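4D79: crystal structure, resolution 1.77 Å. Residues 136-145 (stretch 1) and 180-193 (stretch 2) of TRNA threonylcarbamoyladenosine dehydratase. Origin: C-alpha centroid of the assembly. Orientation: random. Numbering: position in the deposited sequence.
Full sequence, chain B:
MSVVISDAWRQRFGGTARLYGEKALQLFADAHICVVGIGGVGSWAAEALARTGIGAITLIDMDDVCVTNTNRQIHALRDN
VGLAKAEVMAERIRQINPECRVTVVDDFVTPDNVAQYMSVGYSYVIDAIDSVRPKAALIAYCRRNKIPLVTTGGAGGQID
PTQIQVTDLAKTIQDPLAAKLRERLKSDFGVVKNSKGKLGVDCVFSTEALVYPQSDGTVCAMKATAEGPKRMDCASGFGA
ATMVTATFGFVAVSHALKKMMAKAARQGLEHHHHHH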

# COMPACT_ATOMS: atom_id res chain seq x y z
N ALA B 136 -4.85 -23.72 -4.99
CA ALA B 136 -5.66 -24.74 -4.33
C ALA B 136 -4.78 -25.72 -3.55
O ALA B 136 -5.08 -26.04 -2.40
CB ALA B 136 -6.50 -25.47 -5.37
N ALA B 137 -3.67 -26.16 -4.14
CA ALA B 137 -2.78 -27.10 -3.48
C ALA B 137 -2.18 -26.49 -2.20
O ALA B 137 -2.07 -27.17 -1.17
CB ALA B 137 -1.68 -27.52 -4.44
N LEU B 138 -1.79 -25.21 -2.26
CA LEU B 138 -1.24 -24.57 -1.07
C LEU B 138 -2.32 -24.46 0.01
O LEU B 138 -2.09 -24.80 1.17
CB LEU B 138 -0.67 -23.18 -1.41
CG LEU B 138 -0.08 -22.37 -0.25
CD1 LEU B 138 1.13 -23.10 0.29
CD2 LEU B 138 0.31 -20.97 -0.70
N ILE B 139 -3.51 -23.99 -0.37
CA ILE B 139 -4.57 -23.77 0.61
C ILE B 139 -4.99 -25.07 1.26
O ILE B 139 -5.16 -25.13 2.49
CB ILE B 139 -5.75 -23.04 -0.05
CG1 ILE B 139 -5.34 -21.59 -0.33
CG2 ILE B 139 -7.03 -23.07 0.84
CD1 ILE B 139 -6.29 -20.92 -1.22
N ALA B 140 -5.21 -26.11 0.45
CA ALA B 140 -5.64 -27.40 0.99
C ALA B 140 -4.61 -27.95 1.98
O ALA B 140 -4.97 -28.39 3.07
CB ALA B 140 -5.90 -28.37 -0.16
N TYR B 141 -3.33 -27.84 1.65
CA TYR B 141 -2.28 -28.32 2.54
C TYR B 141 -2.23 -27.53 3.84
O TYR B 141 -2.17 -28.12 4.93
CB TYR B 141 -0.92 -28.27 1.83
CG TYR B 141 0.13 -28.95 2.68
CD1 TYR B 141 0.32 -30.34 2.61
CD2 TYR B 141 0.85 -28.23 3.60
CE1 TYR B 141 1.26 -30.98 3.43
CE2 TYR B 141 1.80 -28.85 4.41
CZ TYR B 141 1.98 -30.23 4.33
OH TYR B 141 2.91 -30.81 5.13
N CYS B 142 -2.23 -26.18 3.78
CA CYS B 142 -2.15 -25.42 5.01
C CYS B 142 -3.40 -25.62 5.85
O CYS B 142 -3.30 -25.74 7.07
CB CYS B 142 -1.95 -23.92 4.72
SG CYS B 142 -0.32 -23.64 4.03
N ARG B 143 -4.57 -25.67 5.20
CA ARG B 143 -5.81 -25.90 5.93
C ARG B 143 -5.79 -27.24 6.68
O ARG B 143 -6.08 -27.28 7.88
CB ARG B 143 -6.98 -25.84 4.96
CG ARG B 143 -8.36 -26.00 5.59
CD ARG B 143 -9.38 -26.10 4.45
NE ARG B 143 -10.77 -26.29 4.88
CZ ARG B 143 -11.40 -27.45 4.99
NH1 ARG B 143 -10.77 -28.60 4.73
NH2 ARG B 143 -12.67 -27.44 5.37
N ARG B 144 -5.40 -28.34 5.99
CA ARG B 144 -5.35 -29.69 6.58
C ARG B 144 -4.39 -29.75 7.75
O ARG B 144 -4.62 -30.49 8.71
CB ARG B 144 -4.89 -30.73 5.54
CG ARG B 144 -5.85 -31.11 4.51
CD ARG B 144 -5.16 -31.91 3.40
NE ARG B 144 -6.13 -32.28 2.36
CZ ARG B 144 -5.87 -33.04 1.30
NH1 ARG B 144 -4.65 -33.54 1.12
NH2 ARG B 144 -6.83 -33.30 0.43
N ASN B 145 -3.29 -29.00 7.67
CA ASN B 145 -2.23 -29.08 8.64
C ASN B 145 -2.30 -28.01 9.70
O ASN B 145 -1.40 -27.91 10.55
CB ASN B 145 -0.89 -29.07 7.91
CG ASN B 145 -0.62 -30.40 7.22
OD1 ASN B 145 -0.31 -31.39 7.89
ND2 ASN B 145 -0.76 -30.45 5.90
N LYS B 180 -13.22 -19.74 -8.75
CA LYS B 180 -12.56 -20.90 -9.35
C LYS B 180 -11.83 -21.72 -8.30
O LYS B 180 -11.83 -22.97 -8.36
CB LYS B 180 -11.59 -20.43 -10.44
CG LYS B 180 -12.27 -19.89 -11.68
CD LYS B 180 -11.28 -19.48 -12.76
CE LYS B 180 -10.68 -18.10 -12.47
NZ LYS B 180 -9.87 -17.56 -13.59
N LEU B 181 -11.20 -21.03 -7.34
CA LEU B 181 -10.45 -21.67 -6.27
C LEU B 181 -11.34 -22.54 -5.42
O LEU B 181 -10.99 -23.68 -5.10
CB LEU B 181 -9.77 -20.60 -5.41
CG LEU B 181 -8.97 -21.01 -4.20
CD1 LEU B 181 -7.83 -21.95 -4.60
CD2 LEU B 181 -8.47 -19.72 -3.52
N ARG B 182 -12.52 -22.04 -5.05
CA ARG B 182 -13.47 -22.88 -4.33
C ARG B 182 -13.82 -24.12 -5.14
O ARG B 182 -13.90 -25.22 -4.60
CB ARG B 182 -14.74 -22.08 -4.02
CG ARG B 182 -14.54 -21.02 -2.96
CD ARG B 182 -15.88 -20.48 -2.49
NE ARG B 182 -16.60 -19.82 -3.57
CZ ARG B 182 -16.59 -18.51 -3.80
NH1 ARG B 182 -15.91 -17.68 -3.01
NH2 ARG B 182 -17.28 -18.02 -4.81
N GLU B 183 -14.01 -23.96 -6.45
CA GLU B 183 -14.38 -25.11 -7.27
C GLU B 183 -13.26 -26.13 -7.34
O GLU B 183 -13.51 -27.35 -7.26
CB GLU B 183 -14.79 -24.63 -8.67
CG GLU B 183 -16.02 -23.71 -8.68
CD GLU B 183 -17.11 -24.15 -7.72
OE1 GLU B 183 -17.79 -25.17 -8.00
OE2 GLU B 183 -17.29 -23.49 -6.67
N ARG B 184 -12.00 -25.68 -7.47
CA ARG B 184 -10.89 -26.63 -7.53
C ARG B 184 -10.65 -27.29 -6.18
O ARG B 184 -10.27 -28.47 -6.12
CB ARG B 184 -9.61 -25.95 -8.02
CG ARG B 184 -8.53 -26.95 -8.39
CD ARG B 184 -8.92 -27.68 -9.67
NE ARG B 184 -8.78 -26.86 -10.87
CZ ARG B 184 -7.67 -26.83 -11.61
NH1 ARG B 184 -6.64 -27.62 -11.30
NH2 ARG B 184 -7.60 -26.06 -12.68
N LEU B 185 -10.81 -26.54 -5.10
CA LEU B 185 -10.64 -27.14 -3.78
C LEU B 185 -11.60 -28.30 -3.59
O LEU B 185 -11.22 -29.34 -3.02
CB LEU B 185 -10.86 -26.10 -2.68
CG LEU B 185 -9.71 -25.13 -2.42
CD1 LEU B 185 -10.14 -23.96 -1.54
CD2 LEU B 185 -8.53 -25.88 -1.80
N LYS B 186 -12.82 -28.16 -4.06
CA LYS B 186 -13.81 -29.21 -3.90
C LYS B 186 -13.46 -30.41 -4.78
O LYS B 186 -13.32 -31.53 -4.28
CB LYS B 186 -15.20 -28.66 -4.20
CG LYS B 186 -16.32 -29.70 -4.19
CD LYS B 186 -17.69 -29.04 -4.34
CE LYS B 186 -18.82 -30.05 -4.55
NZ LYS B 186 -20.17 -29.42 -4.51
N SER B 187 -13.25 -30.18 -6.07
CA SER B 187 -13.09 -31.29 -7.01
C SER B 187 -11.76 -32.01 -6.81
O SER B 187 -11.70 -33.24 -6.91
CB SER B 187 -13.23 -30.79 -8.45
OG SER B 187 -12.20 -29.86 -8.78
N ASP B 188 -10.68 -31.28 -6.53
CA ASP B 188 -9.34 -31.87 -6.49
C ASP B 188 -8.86 -32.26 -5.09
O ASP B 188 -7.89 -33.02 -4.99
CB ASP B 188 -8.30 -30.91 -7.08
CG ASP B 188 -8.36 -30.84 -8.58
OD1 ASP B 188 -9.45 -31.10 -9.12
OD2 ASP B 188 -7.33 -30.53 -9.22
N PHE B 189 -9.46 -31.73 -4.03
CA PHE B 189 -8.95 -31.93 -2.67
C PHE B 189 -10.04 -32.28 -1.66
O PHE B 189 -9.72 -32.43 -0.47
CB PHE B 189 -8.20 -30.67 -2.19
CG PHE B 189 -6.98 -30.37 -3.00
CD1 PHE B 189 -5.77 -31.00 -2.71
CD2 PHE B 189 -7.04 -29.50 -4.08
CE1 PHE B 189 -4.66 -30.75 -3.47
CE2 PHE B 189 -5.92 -29.25 -4.84
CZ PHE B 189 -4.73 -29.87 -4.53
N GLY B 190 -11.29 -32.38 -2.09
CA GLY B 190 -12.36 -32.72 -1.19
C GLY B 190 -12.66 -31.66 -0.16
O GLY B 190 -13.31 -31.96 0.85
N VAL B 191 -12.19 -30.44 -0.37
CA VAL B 191 -12.41 -29.34 0.57
C VAL B 191 -13.76 -28.70 0.25
O VAL B 191 -13.94 -28.12 -0.82
CB VAL B 191 -11.28 -28.31 0.50
CG1 VAL B 191 -11.56 -27.15 1.41
CG2 VAL B 191 -9.95 -28.95 0.87
N VAL B 192 -14.69 -28.79 1.21
CA VAL B 192 -16.06 -28.33 1.04
C VAL B 192 -16.47 -27.60 2.30
O VAL B 192 -15.88 -27.76 3.37
CB VAL B 192 -17.01 -29.51 0.77
CG1 VAL B 192 -16.65 -30.18 -0.54
CG2 VAL B 192 -16.94 -30.51 1.92
N LYS B 193 -17.48 -26.74 2.16
CA LYS B 193 -17.84 -25.91 3.30
C LYS B 193 -18.57 -26.74 4.34
O LYS B 193 -19.18 -27.77 4.05
CB LYS B 193 -18.67 -24.70 2.86
CG LYS B 193 -19.94 -24.96 2.11
CD LYS B 193 -20.28 -23.70 1.31
CE LYS B 193 -21.60 -23.84 0.56
NZ LYS B 193 -21.76 -22.76 -0.46

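Residues 136-144 form the last turns of one helix, and a second helix begins before K180; their axes cross at -65° with a closest approach of 9.7 Å. The backbones come nearest at A136 and L185, whose CA atoms lie 5.6 Å apart, a spacing that the small alanine side chain permits. G190 leaves helical geometry with positive phi (67°), which favours glycine, and V191 N bonds back to L185 O (3.0 Å), placing V191 against the first helix.

The packing is reciprocal. The A136 methyl sits as a knob among L181, R184, L185 and F189, with CB 3.8 Å from L181 CD1. F189 in turn inserts among A136, A137, A140 and R144. A140 CB lies 4.0 Å from the centroid of the F189 ring and 29° off the ring normal, a CH-pi contact over the face that a short side chain allows. Beside this, I139 CD1 meets L181 CD2 at 3.4 Å, extending the buried aliphatic surface.

Longer side chains close the margin. The guanidinium of R143 lays one face on V191, CZ to CG1 3.6 Å, while its NE and NH2 are hydrogen-bonded elsewhere in the structure. R144 NH2 donates to F189 O (3.1 Å, 144°), the only hydrogen bond across the stretches; the remaining contact is largely apolar, within 544 Å² of buried surface.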